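PDB 2G3A: acetyltransferase Atu2258 from Agrobacterium tumefaciens str. C58, which transfers an acetyl group from acetyl coenzyme A to acceptor substrates, with a preference for glucosamine 6-phosphate or dopamine, and releases CoA and the acetylated product. Local coordinates for residues Ala121-Thr124 and Tyr125-Gly129; Val37-Asn40 and Leu41-Gly45; Ile56-Asp59 and Asp60-Thr64; Ala28-Ala31 and Ile32-Leu36; Met99-Glu102 and Glu103-Arg107. All blocks are in the same frame, centred on the assembly; numbering follows the deposited sequence. Where two conformers were deposited one is given.

Contact 1: Ala121-Thr124 and Tyr125-Gly129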
# COMPACT_ATOMS: atom_id res chain seq x y z
N ALA A 121 -14.01 6.08 9.29
CA ALA A 121 -13.87 5.56 7.93
C ALA A 121 -14.24 4.08 7.88
O ALA A 121 -14.91 3.67 6.95
CB ALA A 121 -12.47 5.77 7.40
N LEU A 122 -13.80 3.30 8.88
CA LEU A 122 -14.14 1.88 8.98
C LEU A 122 -15.65 1.65 8.99
O LEU A 122 -16.16 0.79 8.27
CB LEU A 122 -13.49 1.23 10.22
CG LEU A 122 -13.80 -0.25 10.52
CD1 LEU A 122 -13.37 -1.14 9.35
CD2 LEU A 122 -13.07 -0.70 11.76
N ARG A 123 -16.37 2.42 9.81
CA ARG A 123 -17.83 2.37 9.87
C ARG A 123 -18.47 2.70 8.52
O ARG A 123 -19.39 2.04 8.07
CB ARG A 123 -18.33 3.32 10.96
CG ARG A 123 -19.78 3.13 11.37
CD ARG A 123 -20.20 4.12 12.45
NE ARG A 123 -19.95 5.50 12.06
CZ ARG A 123 -19.01 6.28 12.59
NH1 ARG A 123 -18.21 5.81 13.54
NH2 ARG A 123 -18.86 7.53 12.16
N THR A 124 -17.97 3.75 7.88
CA THR A 124 -18.45 4.13 6.54
C THR A 124 -18.27 2.98 5.55
O THR A 124 -19.19 2.65 4.79
CB THR A 124 -17.68 5.38 6.02
OG1 THR A 124 -17.91 6.47 6.92
CG2 THR A 124 -18.14 5.77 4.61
N TYR A 125 -17.09 2.36 5.58
CA TYR A 125 -16.80 1.28 4.62
C TYR A 125 -17.67 0.09 4.88
O TYR A 125 -18.17 -0.54 3.94
CB TYR A 125 -15.32 0.86 4.66
CG TYR A 125 -14.35 1.97 4.37
CD1 TYR A 125 -14.75 3.11 3.66
CD2 TYR A 125 -13.01 1.89 4.81
CE1 TYR A 125 -13.87 4.14 3.42
CE2 TYR A 125 -12.09 2.92 4.53
CZ TYR A 125 -12.54 4.04 3.85
OH TYR A 125 -11.67 5.08 3.58
N GLU A 126 -17.87 -0.24 6.15
CA GLU A 126 -18.72 -1.38 6.49
C GLU A 126 -20.19 -1.17 6.10
O GLU A 126 -20.84 -2.08 5.57
CB GLU A 126 -18.57 -1.72 7.98
CG GLU A 126 -17.21 -2.38 8.29
CD GLU A 126 -17.03 -2.71 9.77
OE1 GLU A 126 -17.35 -1.87 10.63
OE2 GLU A 126 -16.55 -3.82 10.07
N ARG A 127 -20.70 0.04 6.35
CA ARG A 127 -22.07 0.39 5.95
C ARG A 127 -22.25 0.28 4.43
O ARG A 127 -23.28 -0.24 3.95
CB ARG A 127 -22.43 1.80 6.41
CG ARG A 127 -22.86 1.95 7.86
CD ARG A 127 -23.57 3.31 8.06
NE ARG A 127 -22.64 4.42 7.85
CZ ARG A 127 -22.08 5.14 8.83
NH1 ARG A 127 -22.37 4.88 10.10
NH2 ARG A 127 -21.23 6.12 8.53
N TYR A 128 -21.25 0.78 3.69
CA TYR A 128 -21.18 0.70 2.23
C TYR A 128 -21.25 -0.74 1.69
O TYR A 128 -21.83 -0.99 0.63
CB TYR A 128 -19.93 1.45 1.69
CG TYR A 128 -19.86 1.44 0.16
CD1 TYR A 128 -20.64 2.31 -0.60
CD2 TYR A 128 -19.04 0.51 -0.51
CE1 TYR A 128 -20.62 2.26 -1.99
CE2 TYR A 128 -19.02 0.45 -1.91
CZ TYR A 128 -19.81 1.34 -2.64
OH TYR A 128 -19.80 1.32 -4.01
N GLY A 129 -20.70 -1.70 2.44
CA GLY A 129 -20.74 -3.10 2.01
C GLY A 129 -19.39 -3.82 2.04
O GLY A 129 -19.32 -4.99 1.66
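Y125 folds back over the preceding helical turn, and the carbonyl O of A121 sits above one face of its ring, displaced toward the rim and 3.1 Å from Y125 CG. This follows from the first torsion: with CG opposite the carbonyl carbon and beside the backbone N (chi1 -59°), the phenol runs alongside A121, whose CB lies 3.9 Å from Y125 CZ. The same A121 O accepts the backbone N-H of Y125, in a run of four i to i+4 bonds that ends with Y128 N to T124 O. One position on, the E126 chain climbs back in the same way and rests its CG 3.3 Å from L122 O; its carboxylate then passes the isobutyl group, with OE1 3.9 Å from L122 CG. R123 and R127 run side by side in the same direction, their guanidinium planes 48° apart. How closely they approach is doubtful, since R123 was modelled in two conformers; its NH2 also forms a salt bridge with D120. T124 OG1 bonds to the carbonyl O of D120. R123, T124 and Y125 probably contribute to the CoA site, by analogy with relatives. G129, with positive phi, is the C-prime residue of the Schellman motif closing helix 119-128. The helix packs on strand 111-116 through A121, L122 and Y125, on strand 145-151 through L122, E126 and Y128, and on helix 92-106 through T124, Y125 and Y128.

Contact 2: Val37-Asn40 and Leu41-Gly45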
# COMPACT_ATOMS: atom_id res chain seq x y z
N VAL A 37 8.73 -5.70 -10.89
CA VAL A 37 7.61 -5.62 -11.84
C VAL A 37 7.85 -6.56 -13.04
O VAL A 37 6.95 -7.29 -13.44
CB VAL A 37 7.29 -4.15 -12.27
CG1 VAL A 37 6.16 -4.10 -13.29
CG2 VAL A 37 6.92 -3.31 -11.05
N ALA A 38 9.07 -6.55 -13.58
CA ALA A 38 9.38 -7.41 -14.73
C ALA A 38 9.28 -8.89 -14.37
O ALA A 38 8.75 -9.70 -15.15
CB ALA A 38 10.75 -7.06 -15.33
N TYR A 39 9.78 -9.24 -13.18
CA TYR A 39 9.66 -10.58 -12.63
C TYR A 39 8.20 -11.02 -12.47
O TYR A 39 7.85 -12.17 -12.79
CB TYR A 39 10.37 -10.67 -11.27
CG TYR A 39 10.19 -12.01 -10.58
CD1 TYR A 39 11.09 -13.06 -10.79
CD2 TYR A 39 9.11 -12.23 -9.72
CE1 TYR A 39 10.93 -14.28 -10.17
CE2 TYR A 39 8.95 -13.47 -9.08
CZ TYR A 39 9.85 -14.48 -9.32
OH TYR A 39 9.69 -15.71 -8.71
N ASN A 40 7.37 -10.12 -11.93
CA ASN A 40 5.97 -10.42 -11.71
C ASN A 40 5.19 -10.58 -13.02
O ASN A 40 4.33 -11.45 -13.13
CB ASN A 40 5.32 -9.36 -10.80
CG ASN A 40 5.75 -9.50 -9.36
OD1 ASN A 40 6.23 -10.57 -8.93
ND2 ASN A 40 5.56 -8.43 -8.58
N LEU A 41 5.52 -9.76 -14.01
CA LEU A 41 4.95 -9.90 -15.34
C LEU A 41 5.27 -11.28 -15.94
O LEU A 41 4.38 -11.96 -16.48
CB LEU A 41 5.46 -8.79 -16.26
CG LEU A 41 5.06 -8.90 -17.74
CD1 LEU A 41 3.57 -8.68 -17.91
CD2 LEU A 41 5.86 -7.92 -18.59
N ALA A 42 6.54 -11.67 -15.85
CA ALA A 42 7.00 -12.93 -16.45
C ALA A 42 6.35 -14.12 -15.77
O ALA A 42 6.00 -15.10 -16.42
CB ALA A 42 8.52 -13.02 -16.38
N ARG A 43 6.15 -14.02 -14.46
CA ARG A 43 5.63 -15.14 -13.69
C ARG A 43 4.09 -15.19 -13.59
O ARG A 43 3.49 -16.27 -13.64
CB ARG A 43 6.25 -15.13 -12.29
CG ARG A 43 5.73 -16.22 -11.40
CD ARG A 43 6.56 -16.41 -10.15
NE ARG A 43 5.96 -17.49 -9.37
CZ ARG A 43 6.47 -18.00 -8.26
NH1 ARG A 43 7.63 -17.56 -7.77
NH2 ARG A 43 5.82 -18.98 -7.64
N PHE A 44 3.47 -14.03 -13.42
CA PHE A 44 2.05 -13.97 -13.10
C PHE A 44 1.22 -13.33 -14.23
O PHE A 44 0.00 -13.17 -14.10
CB PHE A 44 1.83 -13.21 -11.77
CG PHE A 44 2.59 -13.78 -10.60
CD1 PHE A 44 2.25 -15.01 -10.05
CD2 PHE A 44 3.63 -13.06 -10.01
CE1 PHE A 44 2.95 -15.53 -8.95
CE2 PHE A 44 4.33 -13.56 -8.92
CZ PHE A 44 4.00 -14.80 -8.39
N GLY A 45 1.87 -12.95 -15.33
CA GLY A 45 1.19 -12.35 -16.49
C GLY A 45 0.88 -10.87 -16.30
O GLY A 45 1.24 -10.28 -15.28
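Y39 and R43, one helical turn apart, both set CG opposite their backbone N (chi1 175° and 177°), and the two side chains therefore run out side by side in the same direction. The R43 chain stays extended to NE, which carries its CD up beside the end of the phenol, 3.5 Å from Y39 OH, and NH1 on beyond that oxygen. R43 NH1 donates to Y39 OH at 2.9 Å, close to the guanidinium plane, while the Y39 ring itself is turned 69° from that plane. NH2 of the same guanidinium makes a salt bridge with D120 of the second subunit, so one guanidinium is shared between Y39 of its own helix and a carboxylate across the dimer interface. N40 and F44 instead swing CG beside the backbone N. This places the amide OD1 of N40 at the edge of the F44 ring, 3.5 Å from CE2, while CG of R43 covers the ring centre on one face. Beneath them F44 N bonds to N40 O at 2.7 Å, within a series of i to i+4 backbone bonds. Past F44 the chain leaves the helix at G45 with positive phi. This is the C-terminal end of helix 26-44: F44 O and, just beyond the helix, G45 O accept from R73, between strands 63-72 and 75-82, and the second subunit packs R88 on Y39, N118 on R43 and Q143 on F44.

Contact 3: Ile56-Asp59 and Asp60-Thr64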
# COMPACT_ATOMS: atom_id res chain seq x y z
N ILE A 56 -12.85 15.95 -6.59
CA ILE A 56 -13.92 16.87 -6.26
C ILE A 56 -13.36 18.26 -6.52
O ILE A 56 -12.38 18.65 -5.89
CB ILE A 56 -14.33 16.73 -4.78
CG1 ILE A 56 -14.81 15.29 -4.49
CG2 ILE A 56 -15.38 17.79 -4.44
CD1 ILE A 56 -15.17 15.02 -3.03
N ARG A 57 -13.97 18.98 -7.46
CA ARG A 57 -13.47 20.28 -7.91
C ARG A 57 -14.49 21.42 -7.77
O ARG A 57 -15.65 21.27 -8.13
CB ARG A 57 -12.98 20.17 -9.36
CG ARG A 57 -11.76 19.28 -9.53
CD ARG A 57 -11.52 19.00 -11.00
NE ARG A 57 -10.33 18.17 -11.23
CZ ARG A 57 -9.09 18.64 -11.35
NH1 ARG A 57 -8.84 19.94 -11.23
NH2 ARG A 57 -8.08 17.80 -11.58
N ASN A 58 -14.03 22.54 -7.23
CA ASN A 58 -14.89 23.71 -7.05
C ASN A 58 -15.12 24.49 -8.36
O ASN A 58 -14.72 24.04 -9.44
CB ASN A 58 -14.35 24.63 -5.94
CG ASN A 58 -12.94 25.17 -6.25
OD1 ASN A 58 -12.16 25.43 -5.33
ND2 ASN A 58 -12.63 25.34 -7.52
N ASP A 59 -15.76 25.66 -8.24
CA ASP A 59 -16.06 26.50 -9.40
C ASP A 59 -14.85 26.98 -10.21
O ASP A 59 -14.98 27.26 -11.40
CB ASP A 59 -16.93 27.70 -9.00
CG ASP A 59 -18.43 27.39 -9.05
OD1 ASP A 59 -19.21 28.15 -8.43
OD2 ASP A 59 -18.83 26.41 -9.71
N ASP A 60 -13.68 27.09 -9.57
CA ASP A 60 -12.46 27.43 -10.31
C ASP A 60 -11.53 26.24 -10.60
O ASP A 60 -10.33 26.42 -10.80
CB ASP A 60 -11.70 28.62 -9.68
CG ASP A 60 -11.49 28.46 -8.19
OD1 ASP A 60 -11.00 27.39 -7.75
OD2 ASP A 60 -11.78 29.43 -7.45
N ASN A 61 -12.12 25.04 -10.64
CA ASN A 61 -11.43 23.81 -11.04
C ASN A 61 -10.38 23.27 -10.04
O ASN A 61 -9.63 22.33 -10.34
CB ASN A 61 -10.85 23.95 -12.46
CG ASN A 61 -10.54 22.61 -13.11
OD1 ASN A 61 -11.42 21.76 -13.26
ND2 ASN A 61 -9.28 22.42 -13.49
N SER A 62 -10.33 23.85 -8.84
CA SER A 62 -9.42 23.37 -7.79
C SER A 62 -9.90 22.06 -7.17
O SER A 62 -11.08 21.92 -6.87
CB SER A 62 -9.24 24.41 -6.68
OG SER A 62 -8.27 25.37 -7.04
N VAL A 63 -8.98 21.12 -6.97
CA VAL A 63 -9.24 19.86 -6.27
C VAL A 63 -9.32 20.13 -4.77
O VAL A 63 -8.37 20.64 -4.16
CB VAL A 63 -8.14 18.81 -6.57
CG1 VAL A 63 -8.41 17.47 -5.85
CG2 VAL A 63 -8.00 18.59 -8.07
N THR A 64 -10.47 19.79 -4.18
CA THR A 64 -10.71 19.96 -2.75
C THR A 64 -10.70 18.62 -2.00
O THR A 64 -10.66 18.56 -0.77
CB THR A 64 -12.06 20.66 -2.50
OG1 THR A 64 -13.11 19.88 -3.08
CG2 THR A 64 -12.08 22.08 -3.10
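R57 runs side by side with N61 and passes across V63 on the other arm of the hairpin. R57 CB lies 3.6 Å from S62 O, CG is about equally far from N61 O and S62 O, and R57 CD passes 3.6 Å from N61 OD1. NE turns to OG1 of T55. At the tip, V63 CG2 sits over the centre of one guanidinium face, 3.5 Å from R57 CZ and also close to NH2, while NH1 donates to N61 O at 2.7 Å, near the guanidinium plane but through a bent bond (132° at the hydrogen). The backbone below is a type I turn, N58 to N61, with a G1 beta bulge: N61, with positive phi, bonds N to N58 O, and N58 N donates to S62 O at 3.0 Å. R57 and V63 form the adjoining antiparallel non-hydrogen-bonded pair. Next, I56 O takes two donors from T64, N at 2.8 Å almost straight on and OG1 at 3.2 Å from above the carbonyl plane. The contact thus closes the hairpin of strands 50-57 and 63-72; I56 packs on I92 and L96 of helix 92-106, while I56 and R57 also pair antiparallel with a strand of the second subunit, extending the sheet.

Contact 4: Ala28-Ala31 and Ile32-Leu36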
# COMPACT_ATOMS: atom_id res chain seq x y z
N ALA A 28 17.02 4.91 -6.78
CA ALA A 28 17.30 3.67 -6.07
C ALA A 28 16.03 2.83 -5.94
O ALA A 28 16.06 1.62 -6.17
CB ALA A 28 17.89 3.95 -4.71
N GLU A 29 14.92 3.49 -5.61
CA GLU A 29 13.63 2.82 -5.49
C GLU A 29 13.13 2.26 -6.82
O GLU A 29 12.54 1.19 -6.85
CB GLU A 29 12.59 3.75 -4.89
CG GLU A 29 12.70 3.90 -3.39
CD GLU A 29 11.62 4.80 -2.82
OE1 GLU A 29 10.42 4.50 -3.01
OE2 GLU A 29 11.99 5.81 -2.18
N LYS A 30 13.38 3.00 -7.90
CA LYS A 30 13.06 2.55 -9.26
C LYS A 30 13.89 1.30 -9.63
O LYS A 30 13.36 0.35 -10.23
CB LYS A 30 13.29 3.68 -10.28
CG LYS A 30 12.84 3.35 -11.70
CD LYS A 30 12.93 4.56 -12.62
CE LYS A 30 12.32 4.27 -13.99
NZ LYS A 30 13.16 3.34 -14.80
N ALA A 31 15.16 1.31 -9.25
CA ALA A 31 16.09 0.22 -9.57
C ALA A 31 15.73 -1.09 -8.86
O ALA A 31 16.23 -2.15 -9.24
CB ALA A 31 17.52 0.63 -9.23
N ILE A 32 14.89 -1.00 -7.84
CA ILE A 32 14.35 -2.17 -7.14
C ILE A 32 12.95 -2.52 -7.67
O ILE A 32 12.65 -3.69 -7.91
CB ILE A 32 14.30 -1.94 -5.60
CG1 ILE A 32 15.72 -1.79 -5.04
CG2 ILE A 32 13.57 -3.09 -4.90
CD1 ILE A 32 15.76 -1.31 -3.59
N ARG A 33 12.11 -1.50 -7.88
CA ARG A 33 10.76 -1.72 -8.39
C ARG A 33 10.72 -2.30 -9.81
O ARG A 33 9.98 -3.24 -10.08
CB ARG A 33 9.92 -0.43 -8.33
CG ARG A 33 8.42 -0.70 -8.52
CD ARG A 33 7.60 0.57 -8.63
NE ARG A 33 7.80 1.48 -7.50
CZ ARG A 33 7.09 1.45 -6.38
NH1 ARG A 33 6.11 0.57 -6.21
NH2 ARG A 33 7.37 2.33 -5.42
N ASP A 34 11.51 -1.75 -10.72
CA ASP A 34 11.43 -2.18 -12.13
C ASP A 34 11.66 -3.69 -12.33
O ASP A 34 10.81 -4.37 -12.92
CB ASP A 34 12.29 -1.30 -13.04
CG ASP A 34 11.67 0.06 -13.28
OD1 ASP A 34 10.55 0.30 -12.76
OD2 ASP A 34 12.30 0.89 -13.96
N PRO A 35 12.79 -4.24 -11.82
CA PRO A 35 12.98 -5.68 -12.01
C PRO A 35 11.95 -6.56 -11.28
O PRO A 35 11.66 -7.67 -11.75
CB PRO A 35 14.39 -5.93 -11.47
CG PRO A 35 14.64 -4.83 -10.53
CD PRO A 35 13.94 -3.63 -11.12
N LEU A 36 11.39 -6.08 -10.17
CA LEU A 36 10.35 -6.83 -9.46
C LEU A 36 9.07 -6.84 -10.29
O LEU A 36 8.40 -7.87 -10.40
CB LEU A 36 10.10 -6.22 -8.08
CG LEU A 36 8.95 -6.79 -7.24
CD1 LEU A 36 9.14 -8.29 -6.95
CD2 LEU A 36 8.81 -6.00 -5.95
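The carboxylate of D34 is met end-on by K30: NZ lies nearly in line with the CG-OD2 bond, 2.7 Å from D34 OD2, in a hydrogen-bonded salt bridge. The R33 guanidinium has E29 OE1 obliquely placed, 4.5 Å from its NH2, beyond salt-bridge range though probably still a favourable pairing of charges. The ring of P35 turns its CD and CG to the A31 carbonyl, with CD 3.3 Å from A31 O. K30 reaches D34 by running extended as far as CE and then bending at chi4 (-71°), so the aliphatic chain passes across the carboxylate, with K30 CG 3.4 Å from D34 OD2. D34 leans back toward the preceding turn, CG beside its own backbone N. The i to i+4 salt bridge thus spans the same turn as the backbone bond of D34 N to K30 O, 2.8 Å long. All this belongs to helix 26-44, the first helix of the GNAT domain, kinked where P35 lacks the N-H that would bond to A31 O. The turn ahead of the proline is already loosened: I32 N makes weak bonds to both A28 O and E29 O, whereas R33 N holds E29 O at 2.9 Å. The helix lies against the second subunit, consistent with an exchange of N-terminal segments in the dimer: E29 packs on V68, A31 on V63, I32 on G65 and P35 on F82 of that chain.

Contact 5: Met99-Glu102 and Glu103-Arg107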
# COMPACT_ATOMS: atom_id res chain seq x y z
N MSE A 99 -18.88 5.66 -7.20
CA MSE A 99 -18.33 6.02 -8.52
C MSE A 99 -17.14 5.14 -8.91
O MSE A 99 -17.02 4.72 -10.07
CB MSE A 99 -17.93 7.49 -8.55
CG MSE A 99 -19.10 8.44 -8.43
SE MSE A 99 -18.49 10.28 -8.50
CE MSE A 99 -17.58 10.29 -10.26
N ALA A 100 -16.28 4.86 -7.94
CA ALA A 100 -15.14 3.96 -8.14
C ALA A 100 -15.60 2.53 -8.44
O ALA A 100 -15.07 1.89 -9.35
CB ALA A 100 -14.22 3.98 -6.91
N GLU A 101 -16.57 2.03 -7.68
CA GLU A 101 -17.07 0.67 -7.92
C GLU A 101 -17.70 0.53 -9.31
O GLU A 101 -17.45 -0.45 -10.03
CB GLU A 101 -18.07 0.25 -6.84
CG GLU A 101 -18.71 -1.10 -7.17
CD GLU A 101 -19.43 -1.72 -5.99
OE1 GLU A 101 -19.23 -1.26 -4.85
OE2 GLU A 101 -20.18 -2.69 -6.20
N GLU A 102 -18.52 1.52 -9.68
CA GLU A 102 -19.12 1.54 -11.01
C GLU A 102 -18.06 1.43 -12.10
O GLU A 102 -18.22 0.65 -13.04
CB GLU A 102 -19.99 2.79 -11.19
CG GLU A 102 -20.68 2.86 -12.55
CD GLU A 102 -21.59 4.06 -12.69
OE1 GLU A 102 -21.94 4.70 -11.66
OE2 GLU A 102 -21.97 4.38 -13.84
N GLU A 103 -16.99 2.21 -11.98
CA GLU A 103 -15.90 2.21 -12.98
C GLU A 103 -15.14 0.88 -12.96
O GLU A 103 -14.81 0.32 -14.02
CB GLU A 103 -14.97 3.42 -12.80
CG GLU A 103 -13.73 3.50 -13.73
CD GLU A 103 -14.05 3.41 -15.23
OE1 GLU A 103 -15.21 3.67 -15.62
OE2 GLU A 103 -13.13 3.09 -16.01
N ALA A 104 -14.90 0.35 -11.76
CA ALA A 104 -14.22 -0.94 -11.60
C ALA A 104 -15.04 -2.08 -12.21
O ALA A 104 -14.49 -2.94 -12.89
CB ALA A 104 -13.91 -1.22 -10.13
N ARG A 105 -16.35 -2.06 -11.99
CA ARG A 105 -17.22 -3.06 -12.62
C ARG A 105 -17.17 -2.97 -14.14
O ARG A 105 -17.09 -3.99 -14.83
CB ARG A 105 -18.66 -2.93 -12.12
CG ARG A 105 -18.85 -3.44 -10.69
CD ARG A 105 -20.23 -3.05 -10.20
NE ARG A 105 -20.50 -3.54 -8.85
CZ ARG A 105 -21.13 -4.68 -8.56
NH1 ARG A 105 -21.56 -5.48 -9.52
NH2 ARG A 105 -21.33 -5.02 -7.31
N LYS A 106 -17.16 -1.74 -14.66
CA LYS A 106 -17.02 -1.50 -16.09
C LYS A 106 -15.73 -2.10 -16.64
O LYS A 106 -15.71 -2.66 -17.75
CB LYS A 106 -17.04 -0.01 -16.41
CG LYS A 106 -18.41 0.60 -16.37
CD LYS A 106 -18.56 1.67 -17.44
CE LYS A 106 -19.84 2.47 -17.23
NZ LYS A 106 -19.68 3.54 -16.19
N ARG A 107 -14.65 -1.98 -15.87
CA ARG A 107 -13.34 -2.49 -16.27
C ARG A 107 -13.28 -4.02 -16.17
O ARG A 107 -12.25 -4.62 -16.51
CB ARG A 107 -12.23 -1.86 -15.44
CG ARG A 107 -12.15 -0.33 -15.54
CD ARG A 107 -10.97 0.21 -14.77
NE ARG A 107 -10.88 1.66 -14.91
CZ ARG A 107 -9.93 2.42 -14.37
NH1 ARG A 107 -8.94 1.88 -13.66
NH2 ARG A 107 -9.95 3.74 -14.56
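E101 OE2 is gripped by two nitrogens of R105, one helical turn on: NE and NH2 each come within 2.8 Å of E101 OE2. Carboxylate and guanidinium are nearly coplanar, 13° apart; NE meets the anti lone pair of OE2, and NH2 arrives nearly along the CD-OE2 bond. The helix, 92-106, is the crossover of a beta-alpha-beta unit between strands 75-82 and 111-116, and packs A100 and A104 on L76. E101 sends its chain out opposite the backbone N (chi1 173°) while R105 folds back beside its own, so the two run alongside each other. The second oxygen, E101 OE1, takes the hydroxyl of Y128 and a salt bridge from K150; this largely buried carboxylate, flanked by R105 and K150, is probably held ionised. E102 and K106 repeat the i to i+4 pairing more loosely, with K106 NZ a weak 3.4 Å from E102 OE2. M99, a selenomethionine, packs on I54 and on F18 of the second subunit. R107 sends NH1 and NH2 to T71 OG1 and the carbonyl O of D51; R107 NE donates to E103 OE2 at 2.9 Å, the oxygen close to the guanidinium plane and met on its anti side, somewhat out of the carboxylate plane.

How the contacts relate
Along the chain the five contacts follow one another in series, none nesting or crossing; all are local, within a helix or round one hairpin turn. Contact 4 and contact 2 adjoin on helix 26-44, centres 13 Å apart, and both touch the second subunit. Contact 3 then closes the hairpin between strands 50-57 and 63-72, about 39 Å from contact 2, centre to centre, across the chain's centre. Contact 5 lies on the crossover helix 92-106, and contact 1 on helix 119-128. These last two meet directly, through Y128 OH and E101 OE1 2.8 Å apart, tying the two helices together. Contacts 2 to 5 border the second subunit; contact 1 does not.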